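Local coordinates for Alpha/beta hydrolase (Pseudomonas aeruginosa PAO1, PDB 4R1D), which probably acts as a calcium-binding lipase of the alpha/beta hydrolase fold, a type VI secretion effector held here in complex with the immunity protein Tli4, at residues 378-384 with 401-405; 366-371 with 408-412; 152-156 with 165-169; 156-160 with 194-198; 54-60 with 207-211. Residue numbers count along the deposited sequence, not the author numbering.

Contact 1 (378-384 with 401-405); sequences LVPEQNS and RDNFE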
# COMPACT_ATOMS: atom_id res chain seq x y z
N LEU A 378 -8.34 19.39 0.05
CA LEU A 378 -8.14 17.97 -0.25
C LEU A 378 -9.13 17.11 0.52
O LEU A 378 -9.69 16.15 -0.02
CB LEU A 378 -6.73 17.57 0.13
CG LEU A 378 -6.34 16.16 -0.29
CD1 LEU A 378 -6.32 16.04 -1.81
CD2 LEU A 378 -4.97 15.82 0.30
N VAL A 379 -9.31 17.44 1.80
CA VAL A 379 -10.33 16.82 2.63
C VAL A 379 -11.24 17.90 3.20
O VAL A 379 -11.06 18.35 4.34
CB VAL A 379 -9.72 15.98 3.76
CG1 VAL A 379 -10.82 15.22 4.50
CG2 VAL A 379 -8.70 15.02 3.19
N PRO A 380 -12.23 18.32 2.41
CA PRO A 380 -13.19 19.32 2.89
C PRO A 380 -13.90 18.80 4.12
O PRO A 380 -13.88 17.60 4.43
CB PRO A 380 -14.17 19.45 1.72
CG PRO A 380 -14.04 18.17 0.96
CD PRO A 380 -12.59 17.79 1.08
N GLU A 381 -14.52 19.72 4.86
CA GLU A 381 -15.21 19.37 6.08
C GLU A 381 -16.20 18.22 5.85
O GLU A 381 -16.36 17.34 6.71
CB GLU A 381 -15.94 20.60 6.62
CG GLU A 381 -16.33 20.47 8.08
CD GLU A 381 -15.11 20.30 8.98
OE1 GLU A 381 -14.33 21.27 9.12
OE2 GLU A 381 -14.91 19.19 9.52
N GLN A 382 -16.86 18.22 4.70
CA GLN A 382 -17.84 17.18 4.41
C GLN A 382 -17.22 15.79 4.45
O GLN A 382 -17.93 14.80 4.57
CB GLN A 382 -18.49 17.40 3.04
CG GLN A 382 -17.49 17.36 1.88
CD GLN A 382 -18.15 17.11 0.55
OE1 GLN A 382 -18.79 17.99 -0.02
NE2 GLN A 382 -18.01 15.89 0.04
N ASN A 383 -15.90 15.72 4.31
CA ASN A 383 -15.21 14.42 4.21
C ASN A 383 -14.41 14.04 5.45
O ASN A 383 -13.72 13.02 5.47
CB ASN A 383 -14.31 14.37 2.96
CG ASN A 383 -15.11 14.27 1.67
OD1 ASN A 383 -16.33 14.04 1.69
ND2 ASN A 383 -14.43 14.42 0.53
N SER A 384 -14.49 14.88 6.49
CA SER A 384 -13.81 14.60 7.75
C SER A 384 -14.26 13.28 8.36
O SER A 384 -13.48 12.60 9.03
CB SER A 384 -14.06 15.73 8.77
OG SER A 384 -13.71 16.99 8.23
N ARG A 401 -8.42 14.73 12.60
CA ARG A 401 -7.83 15.86 11.89
C ARG A 401 -6.43 16.14 12.45
O ARG A 401 -5.53 16.50 11.69
CB ARG A 401 -8.75 17.08 11.98
CG ARG A 401 -8.41 18.27 11.08
CD ARG A 401 -8.48 17.96 9.58
NE ARG A 401 -9.82 17.86 8.99
CZ ARG A 401 -10.04 18.02 7.68
NH1 ARG A 401 -9.02 18.31 6.88
NH2 ARG A 401 -11.26 17.90 7.16
N ASP A 402 -6.23 15.94 13.75
CA ASP A 402 -4.90 16.07 14.36
C ASP A 402 -3.94 15.14 13.65
O ASP A 402 -2.85 15.53 13.26
CB ASP A 402 -4.92 15.67 15.84
CG ASP A 402 -5.46 16.74 16.76
OD1 ASP A 402 -5.53 17.93 16.36
OD2 ASP A 402 -5.80 16.40 17.91
N ASN A 403 -4.35 13.89 13.52
CA ASN A 403 -3.51 12.88 12.86
C ASN A 403 -3.22 13.26 11.42
O ASN A 403 -2.07 13.21 10.98
CB ASN A 403 -4.21 11.52 12.90
CG ASN A 403 -3.25 10.39 12.64
OD1 ASN A 403 -2.42 10.07 13.49
ND2 ASN A 403 -3.34 9.79 11.45
N PHE A 404 -4.27 13.64 10.70
CA PHE A 404 -4.13 14.01 9.29
C PHE A 404 -3.19 15.20 9.09
O PHE A 404 -2.33 15.18 8.21
CB PHE A 404 -5.50 14.28 8.66
CG PHE A 404 -5.44 14.79 7.25
CD1 PHE A 404 -4.96 13.98 6.22
CD2 PHE A 404 -5.83 16.08 6.95
CE1 PHE A 404 -4.89 14.45 4.92
CE2 PHE A 404 -5.77 16.55 5.64
CZ PHE A 404 -5.30 15.74 4.63
N GLU A 405 -3.34 16.25 9.90
CA GLU A 405 -2.49 17.43 9.73
C GLU A 405 -1.02 17.12 10.04
O GLU A 405 -0.11 17.62 9.36
CB GLU A 405 -3.02 18.62 10.55
CG GLU A 405 -4.39 19.06 10.06
CD GLU A 405 -4.93 20.26 10.80
OE1 GLU A 405 -4.24 20.77 11.70
OE2 GLU A 405 -6.05 20.70 10.48
O HOH W 1 -8.10 19.09 3.90
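An arginine here tethers a loop to the first turns of a helix: 401-405 belongs to helix 400-421, and 378-384 is part of the irregular connection leading up to it, outside the central sheet of the alpha/beta hydrolase fold. R401 does the polar work. Its long, bent side chain carries the guanidinium to the loop, where R401 NH2 bonds V379 O at 2.9 Å and S384 OG at 2.8 Å, and R401 NH1 makes a longer bond of 3.3 Å to V379 O. A planar group with several N-H donors suits a loop that presents the carbonyl of V379 and the hydroxyl of S384 to it. D402 and N403 lie out of reach of the loop and meet the neighbouring inhibitor chain, D402 bonding S115 of that chain. One helical turn beyond R401, F404 points toward the loop, its ring filling the apolar space beside L378 and V379, with F404 CZ 3.8 Å from V379 CG2. Water 1 completes the join, accepting from V379 N at 2.9 Å and from R401 NH1 at 3.2 Å.

Contact 2 (366-371 with 408-412); sequences YEEIYK and IDSIA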
# COMPACT_ATOMS: atom_id res chain seq x y z
N TYR A 366 0.69 22.43 0.93
CA TYR A 366 0.36 21.79 2.21
C TYR A 366 -0.68 22.59 2.98
O TYR A 366 -1.67 22.02 3.46
CB TYR A 366 1.63 21.56 3.04
CG TYR A 366 2.72 20.91 2.21
CD1 TYR A 366 2.68 19.55 1.92
CD2 TYR A 366 3.76 21.66 1.67
CE1 TYR A 366 3.67 18.96 1.13
CE2 TYR A 366 4.74 21.08 0.89
CZ TYR A 366 4.69 19.73 0.63
OH TYR A 366 5.67 19.17 -0.14
N GLU A 367 -0.47 23.90 3.10
CA GLU A 367 -1.42 24.74 3.84
C GLU A 367 -2.57 25.22 2.95
O GLU A 367 -3.71 25.30 3.40
CB GLU A 367 -0.70 25.95 4.44
CG GLU A 367 0.44 25.61 5.40
CD GLU A 367 -0.04 24.95 6.67
OE1 GLU A 367 -1.16 25.24 7.12
OE2 GLU A 367 0.72 24.12 7.23
N GLU A 368 -2.26 25.54 1.70
CA GLU A 368 -3.25 26.10 0.80
C GLU A 368 -4.30 25.10 0.33
O GLU A 368 -5.45 25.46 0.07
CB GLU A 368 -2.58 26.74 -0.41
CG GLU A 368 -1.64 27.88 -0.05
CD GLU A 368 -1.19 28.61 -1.29
OE1 GLU A 368 -2.07 29.02 -2.07
OE2 GLU A 368 0.03 28.74 -1.49
N ILE A 369 -3.92 23.84 0.21
CA ILE A 369 -4.81 22.82 -0.35
C ILE A 369 -5.00 21.64 0.60
O ILE A 369 -6.12 21.32 0.98
CB ILE A 369 -4.27 22.31 -1.70
CG1 ILE A 369 -4.13 23.48 -2.68
CG2 ILE A 369 -5.20 21.27 -2.29
CD1 ILE A 369 -3.41 23.12 -3.99
N TYR A 370 -3.90 21.00 0.99
CA TYR A 370 -4.01 19.71 1.69
C TYR A 370 -4.67 19.78 3.07
O TYR A 370 -5.46 18.91 3.41
CB TYR A 370 -2.65 18.98 1.78
CG TYR A 370 -1.93 18.88 0.46
CD1 TYR A 370 -2.64 18.91 -0.73
CD2 TYR A 370 -0.54 18.76 0.41
CE1 TYR A 370 -1.98 18.83 -1.96
CE2 TYR A 370 0.13 18.68 -0.80
CZ TYR A 370 -0.60 18.72 -1.98
OH TYR A 370 0.06 18.65 -3.19
N LYS A 371 -4.35 20.81 3.85
CA LYS A 371 -4.97 21.00 5.16
C LYS A 371 -6.19 21.93 5.11
O LYS A 371 -6.92 22.05 6.10
CB LYS A 371 -3.94 21.51 6.18
CG LYS A 371 -2.84 20.48 6.49
CD LYS A 371 -2.08 20.81 7.76
CE LYS A 371 -0.90 21.71 7.48
NZ LYS A 371 -0.07 21.98 8.68
N ILE A 408 0.36 15.37 7.06
CA ILE A 408 0.70 16.32 6.00
C ILE A 408 2.03 17.02 6.30
O ILE A 408 2.86 17.20 5.41
CB ILE A 408 -0.43 17.37 5.77
CG1 ILE A 408 -1.72 16.69 5.29
CG2 ILE A 408 0.00 18.43 4.75
CD1 ILE A 408 -1.57 16.00 3.93
N ASP A 409 2.25 17.40 7.55
CA ASP A 409 3.50 18.07 7.90
C ASP A 409 4.69 17.12 7.69
O ASP A 409 5.76 17.52 7.21
CB ASP A 409 3.45 18.63 9.33
CG ASP A 409 2.48 19.80 9.46
OD1 ASP A 409 2.05 20.32 8.41
OD2 ASP A 409 2.17 20.23 10.59
N SER A 410 4.48 15.85 8.02
CA SER A 410 5.48 14.81 7.74
C SER A 410 5.84 14.70 6.26
O SER A 410 7.01 14.67 5.92
CB SER A 410 5.02 13.45 8.25
OG SER A 410 5.52 13.20 9.55
N ILE A 411 4.84 14.60 5.39
CA ILE A 411 5.15 14.52 3.96
C ILE A 411 5.85 15.78 3.46
O ILE A 411 6.75 15.68 2.64
CB ILE A 411 3.91 14.17 3.06
CG1 ILE A 411 3.06 15.41 2.77
CG2 ILE A 411 3.10 13.01 3.64
CD1 ILE A 411 2.12 15.25 1.59
N ALA A 412 5.45 16.96 3.96
CA ALA A 412 6.11 18.20 3.54
C ALA A 412 7.60 18.12 3.87
O ALA A 412 8.45 18.54 3.08
CB ALA A 412 5.48 19.41 4.23
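The short helical segments 366-370 and 408-412 cross at 126° between their N-to-C directions, with axes 11.3 Å apart at closest approach. The backbones come nearest at Y366 and I408, whose CA atoms are 6.7 Å apart. The first segment contains a wider pi-type turn, K371 N bonding Y366 O at 3.0 Å, whereas A412 N bonds I408 O at 3.0 Å in the usual alpha-helical way. Between the axes lies an apolar layer. A412 lays its methyl on the Y366 ring in a CH-pi contact, CB 3.5 Å from the ring centroid and nearly on its normal; a residue as small as alanine lets the flat ring settle close to the helix. I408 fills the space between Y366 and Y370, with CG2 3.9 Å from Y366 CB and CD1 3.8 Å from Y370 CB. Both tyrosines take their hydroxyls beyond the interface, Y366 to H415 and Y370 to the carbonyl of P328. At the margin, K371 NZ makes salt bridges to D409 OD1 and to E367 OE2, each at 2.7 Å; its flexible chain reaches both acids and offsets the repulsion between these carboxylates, whose oxygens E367 OE2 and D409 OD1 are only 4.2 Å apart. The arrangement is that of a helix-helix packing with an apolar interior and a three-residue salt-bridge network at its edge, joining helix 365-370 to the long helix 400-421.

Contact 3 (152-156 with 165-169); sequences ERRLD and QAWWN. With CA (calcium ion), chain C.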
# COMPACT_ATOMS: atom_id res chain seq x y z
N GLU A 152 16.16 -10.43 -17.10
CA GLU A 152 16.91 -11.61 -16.68
C GLU A 152 17.48 -12.34 -17.90
O GLU A 152 18.68 -12.66 -17.94
CB GLU A 152 16.01 -12.55 -15.88
CG GLU A 152 16.73 -13.75 -15.27
CD GLU A 152 17.36 -13.45 -13.92
OE1 GLU A 152 16.87 -12.56 -13.20
OE2 GLU A 152 18.35 -14.10 -13.56
N ARG A 153 16.64 -12.60 -18.89
CA ARG A 153 17.11 -13.33 -20.07
C ARG A 153 18.04 -12.50 -20.93
O ARG A 153 19.05 -13.00 -21.44
CB ARG A 153 15.95 -13.91 -20.91
CG ARG A 153 15.06 -12.94 -21.66
CD ARG A 153 14.02 -13.74 -22.48
NE ARG A 153 13.21 -12.89 -23.35
CZ ARG A 153 13.42 -12.74 -24.65
NH1 ARG A 153 14.41 -13.39 -25.26
NH2 ARG A 153 12.64 -11.93 -25.35
N ARG A 154 17.72 -11.22 -21.09
CA ARG A 154 18.59 -10.35 -21.88
C ARG A 154 19.97 -10.23 -21.23
O ARG A 154 20.99 -10.37 -21.90
CB ARG A 154 17.96 -8.96 -22.05
CG ARG A 154 16.73 -8.94 -22.99
CD ARG A 154 17.13 -8.70 -24.44
NE ARG A 154 15.97 -8.49 -25.30
CZ ARG A 154 15.45 -9.43 -26.09
NH1 ARG A 154 16.00 -10.64 -26.15
NH2 ARG A 154 14.38 -9.14 -26.84
N LEU A 155 20.01 -10.01 -19.92
CA LEU A 155 21.30 -9.79 -19.26
C LEU A 155 22.11 -11.08 -19.10
O LEU A 155 23.33 -11.04 -18.90
CB LEU A 155 21.12 -9.07 -17.92
CG LEU A 155 20.55 -7.65 -18.04
CD1 LEU A 155 20.06 -7.13 -16.69
CD2 LEU A 155 21.59 -6.69 -18.64
N ASP A 156 21.43 -12.22 -19.19
CA ASP A 156 22.06 -13.53 -19.13
C ASP A 156 22.54 -13.97 -20.52
O ASP A 156 23.17 -15.02 -20.67
CB ASP A 156 21.08 -14.59 -18.60
CG ASP A 156 20.89 -14.51 -17.10
OD1 ASP A 156 21.65 -13.75 -16.45
OD2 ASP A 156 20.00 -15.22 -16.55
N GLN A 165 24.61 -11.30 -28.90
CA GLN A 165 23.39 -12.05 -29.09
C GLN A 165 22.22 -11.15 -29.51
O GLN A 165 22.37 -9.94 -29.66
CB GLN A 165 23.07 -12.84 -27.82
CG GLN A 165 24.16 -13.85 -27.47
CD GLN A 165 23.79 -14.76 -26.30
OE1 GLN A 165 22.82 -15.52 -26.37
NE2 GLN A 165 24.55 -14.67 -25.22
N ALA A 166 21.06 -11.77 -29.69
CA ALA A 166 19.87 -11.08 -30.19
C ALA A 166 19.54 -9.85 -29.38
O ALA A 166 19.72 -9.83 -28.16
CB ALA A 166 18.67 -12.04 -30.21
N TRP A 167 19.04 -8.83 -30.08
CA TRP A 167 18.64 -7.56 -29.48
C TRP A 167 19.85 -6.67 -29.16
O TRP A 167 19.92 -5.51 -29.59
CB TRP A 167 17.75 -7.77 -28.24
CG TRP A 167 16.99 -6.53 -27.86
CD1 TRP A 167 15.79 -6.11 -28.36
CD2 TRP A 167 17.41 -5.53 -26.93
NE1 TRP A 167 15.43 -4.91 -27.78
CE2 TRP A 167 16.41 -4.54 -26.89
CE3 TRP A 167 18.53 -5.39 -26.10
CZ2 TRP A 167 16.49 -3.42 -26.07
CZ3 TRP A 167 18.61 -4.27 -25.28
CH2 TRP A 167 17.60 -3.30 -25.28
N TRP A 168 20.81 -7.22 -28.42
CA TRP A 168 22.03 -6.49 -28.09
C TRP A 168 22.79 -6.12 -29.37
O TRP A 168 23.47 -5.12 -29.42
CB TRP A 168 22.95 -7.31 -27.19
CG TRP A 168 22.35 -7.64 -25.85
CD1 TRP A 168 21.98 -8.87 -25.39
CD2 TRP A 168 22.04 -6.71 -24.80
NE1 TRP A 168 21.47 -8.78 -24.12
CE2 TRP A 168 21.49 -7.46 -23.73
CE3 TRP A 168 22.17 -5.33 -24.66
CZ2 TRP A 168 21.08 -6.87 -22.54
CZ3 TRP A 168 21.77 -4.74 -23.47
CH2 TRP A 168 21.23 -5.51 -22.43
N ASN A 169 22.66 -6.96 -30.39
CA ASN A 169 23.44 -6.76 -31.61
C ASN A 169 22.83 -5.77 -32.59
O ASN A 169 23.40 -5.53 -33.66
CB ASN A 169 23.71 -8.10 -32.31
CG ASN A 169 22.47 -8.70 -32.96
OD1 ASN A 169 21.41 -8.08 -33.03
ND2 ASN A 169 22.60 -9.93 -33.44
CA CA C . 20.67 -14.35 -14.21
O HOH W 2 19.86 -16.70 -13.54
O HOH W 3 22.99 -15.61 -14.10
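The guanidinium of R154 lies flat on the indole of W167, a stacked cation-pi arrangement with centres 4.3 Å apart and planes at 13°. It joins the C-terminal end of helix 141-155 to the loop that follows the small antiparallel hairpin 159-164. Arginine suits the place because its flat, charged group can cover an aromatic face while still meeting solvent. W167 reaches it from a backbone with positive phi, 78°, uncommon for a residue with a side chain. Next to it W168 turns its ring edge to the helix: W168 NE1 donates to R154 O at 2.8 Å, a carbonyl near the helix end, and W168 CZ2 packs 3.9 Å from L155 CD2. Helix 542-556 lies against this apolar side. E152 of helix 141-155 and D156 just beyond it also bind calcium, at a site completed by F202 and D203 and by waters 2 and 3. One acid binds through a single oxygen, E152 OE2 at 2.4 Å from the ion CA, and the other with both, D156 OD1 at 2.5 Å and OD2 at 2.6 Å.

Contact 4 (156-160 with 194-198); sequences DNIVS and LLRAS. With CA (calcium ion), chain C.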
# COMPACT_ATOMS: atom_id res chain seq x y z
N ASP A 156 21.43 -12.22 -19.19
CA ASP A 156 22.06 -13.53 -19.13
C ASP A 156 22.54 -13.97 -20.52
O ASP A 156 23.17 -15.02 -20.67
CB ASP A 156 21.08 -14.59 -18.60
CG ASP A 156 20.89 -14.51 -17.10
OD1 ASP A 156 21.65 -13.75 -16.45
OD2 ASP A 156 20.00 -15.22 -16.55
N ASN A 157 22.24 -13.16 -21.53
CA ASN A 157 22.56 -13.51 -22.91
C ASN A 157 23.07 -12.32 -23.72
O ASN A 157 22.45 -11.93 -24.70
CB ASN A 157 21.32 -14.11 -23.58
CG ASN A 157 20.97 -15.48 -23.02
OD1 ASN A 157 21.58 -16.49 -23.38
ND2 ASN A 157 19.99 -15.51 -22.11
N ILE A 158 24.20 -11.75 -23.31
CA ILE A 158 24.75 -10.58 -24.00
C ILE A 158 25.75 -10.99 -25.07
O ILE A 158 25.63 -10.61 -26.24
CB ILE A 158 25.43 -9.59 -23.02
CG1 ILE A 158 24.51 -9.30 -21.83
CG2 ILE A 158 25.79 -8.29 -23.74
CD1 ILE A 158 25.04 -8.24 -20.86
N VAL A 159 26.73 -11.78 -24.66
CA VAL A 159 27.74 -12.29 -25.57
C VAL A 159 27.78 -13.80 -25.44
O VAL A 159 27.82 -14.33 -24.33
CB VAL A 159 29.13 -11.74 -25.25
CG1 VAL A 159 30.20 -12.45 -26.08
CG2 VAL A 159 29.17 -10.23 -25.49
N SER A 160 27.77 -14.50 -26.57
CA SER A 160 28.04 -15.94 -26.56
C SER A 160 28.95 -16.28 -27.74
O SER A 160 28.74 -15.78 -28.84
CB SER A 160 26.73 -16.73 -26.66
OG SER A 160 27.00 -18.12 -26.74
N LEU A 194 29.35 -3.74 -24.11
CA LEU A 194 28.64 -5.02 -24.00
C LEU A 194 29.60 -6.15 -23.64
O LEU A 194 29.26 -7.04 -22.86
CB LEU A 194 27.89 -5.34 -25.29
CG LEU A 194 26.76 -4.35 -25.60
CD1 LEU A 194 26.25 -4.51 -27.01
CD2 LEU A 194 25.63 -4.51 -24.58
N LEU A 195 30.79 -6.14 -24.21
CA LEU A 195 31.74 -7.18 -23.86
C LEU A 195 32.07 -7.08 -22.38
O LEU A 195 32.11 -8.07 -21.66
CB LEU A 195 33.01 -7.06 -24.70
CG LEU A 195 34.10 -8.13 -24.48
CD1 LEU A 195 33.54 -9.54 -24.65
CD2 LEU A 195 35.25 -7.89 -25.46
N ARG A 196 32.30 -5.86 -21.92
CA ARG A 196 32.58 -5.63 -20.52
C ARG A 196 31.40 -6.11 -19.67
O ARG A 196 31.59 -6.77 -18.65
CB ARG A 196 32.83 -4.16 -20.25
CG ARG A 196 32.91 -3.83 -18.77
CD ARG A 196 34.06 -4.57 -18.09
NE ARG A 196 35.03 -3.70 -17.43
CZ ARG A 196 35.19 -2.39 -17.66
NH1 ARG A 196 34.45 -1.75 -18.56
NH2 ARG A 196 36.12 -1.73 -16.98
N ALA A 197 30.19 -5.76 -20.08
CA ALA A 197 29.03 -6.09 -19.26
C ALA A 197 28.84 -7.60 -19.20
O ALA A 197 28.38 -8.13 -18.19
CB ALA A 197 27.79 -5.40 -19.81
N SER A 198 29.21 -8.29 -20.27
CA SER A 198 29.01 -9.74 -20.35
C SER A 198 29.89 -10.50 -19.36
O SER A 198 29.71 -11.70 -19.16
CB SER A 198 29.27 -10.25 -21.77
OG SER A 198 30.66 -10.30 -22.06
CA CA C . 20.67 -14.35 -14.21
O HOH W 2 19.86 -16.70 -13.54
O HOH W 3 22.99 -15.61 -14.10
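I158 sets its branched side chain against a turn of helix 191-197, overlapping L194, A197 and S198. Its CG2 lies 3.9 Å from L194 CD2 and 3.8 Å from L194 O, while I158 CD1 reaches A197 CB at 4.1 Å. The chain comes closest at I158 and S198, whose CA atoms are 5.7 Å apart, a separation that small residues such as alanine and serine on the helical side make possible. V159, also directed toward the helix, brings CG2 to 3.7 Å from S198 CB. No hydrogen bond crosses between the segments, so the fit rests on shape and on the exclusion of water from the aliphatic groups. The hydroxyl of S198 is spent within its own segment, S198 OG donating to L195 O at 2.7 Å, while S198 N bonds L194 O at 2.9 Å; the serine's hydroxyl is thus engaged locally, leaving CB for V159. Two residues before I158, D156 lies out of reach of the helix and binds the calcium ion with both carboxylate oxygens, D156 OD1 at 2.5 Å and OD2 at 2.6 Å from CA. The contact therefore seats the loop residue I158 and the first residue of strand 159-160, a few residues after helix 141-155, on helix 191-197; I553 of helix 542-556 touches I158, L194 and A197, and L164 of the partner strand 163-164 meets V159 and L194.

Contact 5 (54-60 with 207-211); sequences IPGIMGT and AGYNW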
# COMPACT_ATOMS: atom_id res chain seq x y z
N ILE A 54 12.38 -2.34 -7.97
CA ILE A 54 11.54 -1.74 -6.96
C ILE A 54 10.26 -1.28 -7.64
O ILE A 54 10.29 -0.41 -8.52
CB ILE A 54 12.24 -0.54 -6.29
CG1 ILE A 54 13.65 -0.94 -5.81
CG2 ILE A 54 11.36 0.03 -5.15
CD1 ILE A 54 14.44 0.18 -5.12
N PRO A 55 9.13 -1.86 -7.24
CA PRO A 55 7.82 -1.60 -7.85
C PRO A 55 7.27 -0.25 -7.41
O PRO A 55 7.88 0.45 -6.61
CB PRO A 55 6.95 -2.72 -7.31
CG PRO A 55 7.54 -3.01 -5.95
CD PRO A 55 9.03 -2.82 -6.12
N GLY A 56 6.10 0.10 -7.93
CA GLY A 56 5.53 1.41 -7.66
C GLY A 56 4.20 1.41 -6.95
O GLY A 56 3.93 0.59 -6.06
N ILE A 57 3.37 2.36 -7.35
CA ILE A 57 2.10 2.67 -6.71
C ILE A 57 1.24 1.41 -6.49
O ILE A 57 0.89 0.74 -7.44
CB ILE A 57 1.33 3.70 -7.57
CG1 ILE A 57 1.99 5.09 -7.46
CG2 ILE A 57 -0.14 3.76 -7.17
CD1 ILE A 57 1.48 6.09 -8.52
N MET A 58 0.93 1.10 -5.22
CA MET A 58 0.05 -0.03 -4.91
C MET A 58 0.52 -1.35 -5.54
O MET A 58 -0.28 -2.26 -5.75
CB MET A 58 -1.39 0.27 -5.41
CG MET A 58 -2.10 1.37 -4.63
SD MET A 58 -3.79 1.73 -5.23
CE MET A 58 -3.41 2.66 -6.73
N GLY A 59 1.82 -1.46 -5.80
CA GLY A 59 2.32 -2.51 -6.68
C GLY A 59 2.71 -3.81 -6.00
O GLY A 59 2.96 -4.82 -6.68
N THR A 60 2.75 -3.80 -4.67
CA THR A 60 3.23 -4.93 -3.89
C THR A 60 2.08 -5.58 -3.13
O THR A 60 1.28 -4.88 -2.51
CB THR A 60 4.35 -4.51 -2.90
OG1 THR A 60 5.45 -3.93 -3.63
CG2 THR A 60 4.86 -5.70 -2.05
N ALA A 207 12.31 -6.20 -4.92
CA ALA A 207 12.20 -5.54 -3.63
C ALA A 207 10.82 -4.96 -3.40
O ALA A 207 10.65 -3.74 -3.27
CB ALA A 207 13.26 -4.45 -3.49
N GLY A 208 9.81 -5.83 -3.34
CA GLY A 208 8.47 -5.37 -2.98
C GLY A 208 8.52 -4.68 -1.62
O GLY A 208 9.38 -4.99 -0.79
N TYR A 209 7.59 -3.76 -1.39
CA TYR A 209 7.61 -2.99 -0.15
C TYR A 209 6.21 -2.57 0.28
O TYR A 209 5.27 -2.55 -0.51
CB TYR A 209 8.54 -1.78 -0.27
CG TYR A 209 8.07 -0.78 -1.31
CD1 TYR A 209 8.51 -0.86 -2.63
CD2 TYR A 209 7.22 0.25 -0.97
CE1 TYR A 209 8.08 0.04 -3.57
CE2 TYR A 209 6.78 1.17 -1.92
CZ TYR A 209 7.22 1.06 -3.21
OH TYR A 209 6.79 1.98 -4.15
N ASN A 210 6.09 -2.24 1.56
CA ASN A 210 4.82 -1.83 2.13
C ASN A 210 4.54 -0.40 1.69
O ASN A 210 5.02 0.54 2.31
CB ASN A 210 4.90 -1.96 3.65
CG ASN A 210 3.69 -1.38 4.35
OD1 ASN A 210 2.72 -0.95 3.72
ND2 ASN A 210 3.73 -1.38 5.69
N TRP A 211 3.78 -0.26 0.61
CA TRP A 211 3.53 1.04 -0.01
C TRP A 211 2.61 1.95 0.82
O TRP A 211 2.50 3.15 0.55
CB TRP A 211 3.00 0.87 -1.44
CG TRP A 211 1.83 -0.07 -1.53
CD1 TRP A 211 1.86 -1.41 -1.81
CD2 TRP A 211 0.46 0.27 -1.31
NE1 TRP A 211 0.59 -1.93 -1.79
CE2 TRP A 211 -0.29 -0.92 -1.48
CE3 TRP A 211 -0.21 1.46 -1.00
CZ2 TRP A 211 -1.68 -0.95 -1.34
CZ3 TRP A 211 -1.60 1.42 -0.86
CH2 TRP A 211 -2.32 0.22 -1.02
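Two loops leaving the C-terminal ends of neighbouring parallel strands, 48-54 and 201-206, meet here in the buried middle of the alpha/beta hydrolase fold. Three hydrogen bonds cross between them. Y209 N donates to T60 OG1 at 3.1 Å, Y209 OH to P55 O at 3.1 Å, and W211 NE1 to T60 O at 3.1 Å. T60 thus offers a side-chain and a main-chain acceptor to two different donors, while proline, which has no N-H, still accepts through its carbonyl. Within 54-60 a type II turn from G56 to G59 is closed by G59 N to G56 O at 3.0 Å. Beyond the segments, M58 O accepts from W72 NE1, G56 N donates to the hydroxyl of Y144, and the amide of N210 donates to A108 O. Around these bonds the surfaces are apolar: M58 CA sits over the W211 five-membered ring, 3.5 Å from its centroid, and I54 CG2 packs 3.6 Å from Y209 CE1. G208 suits its spot, since a CB there would collide with T60 CG2. Tyrosine and tryptophan combine large apolar surfaces with a donor at the rim, so the loops can bury their surfaces together while pairing P55 O and T60 O in a region of low water content.

Along the chain, contact 5 opens first and spans the longest loop, within which contacts 3 and 4 are nested; contacts 1 and 2 follow later, contact 1 inside the loop closed by contact 2. Contact 5, its centre about 9 Å from the chain's centre, lies at the ends of two strands of the central parallel sheet. Contacts 3 and 4, with centres 8 Å apart, share D156, the calcium ion and packing against helix 542-556. On the opposite side of the chain's centre, the centres of contacts 1 and 2 are 11 Å apart and the two touch, sharing helix 400-421, which also meets the inhibitor chain. Contacts 1 and 3 are 51 Å apart between centres, so calcium binding and this part of the inhibitor interface occupy well-separated regions.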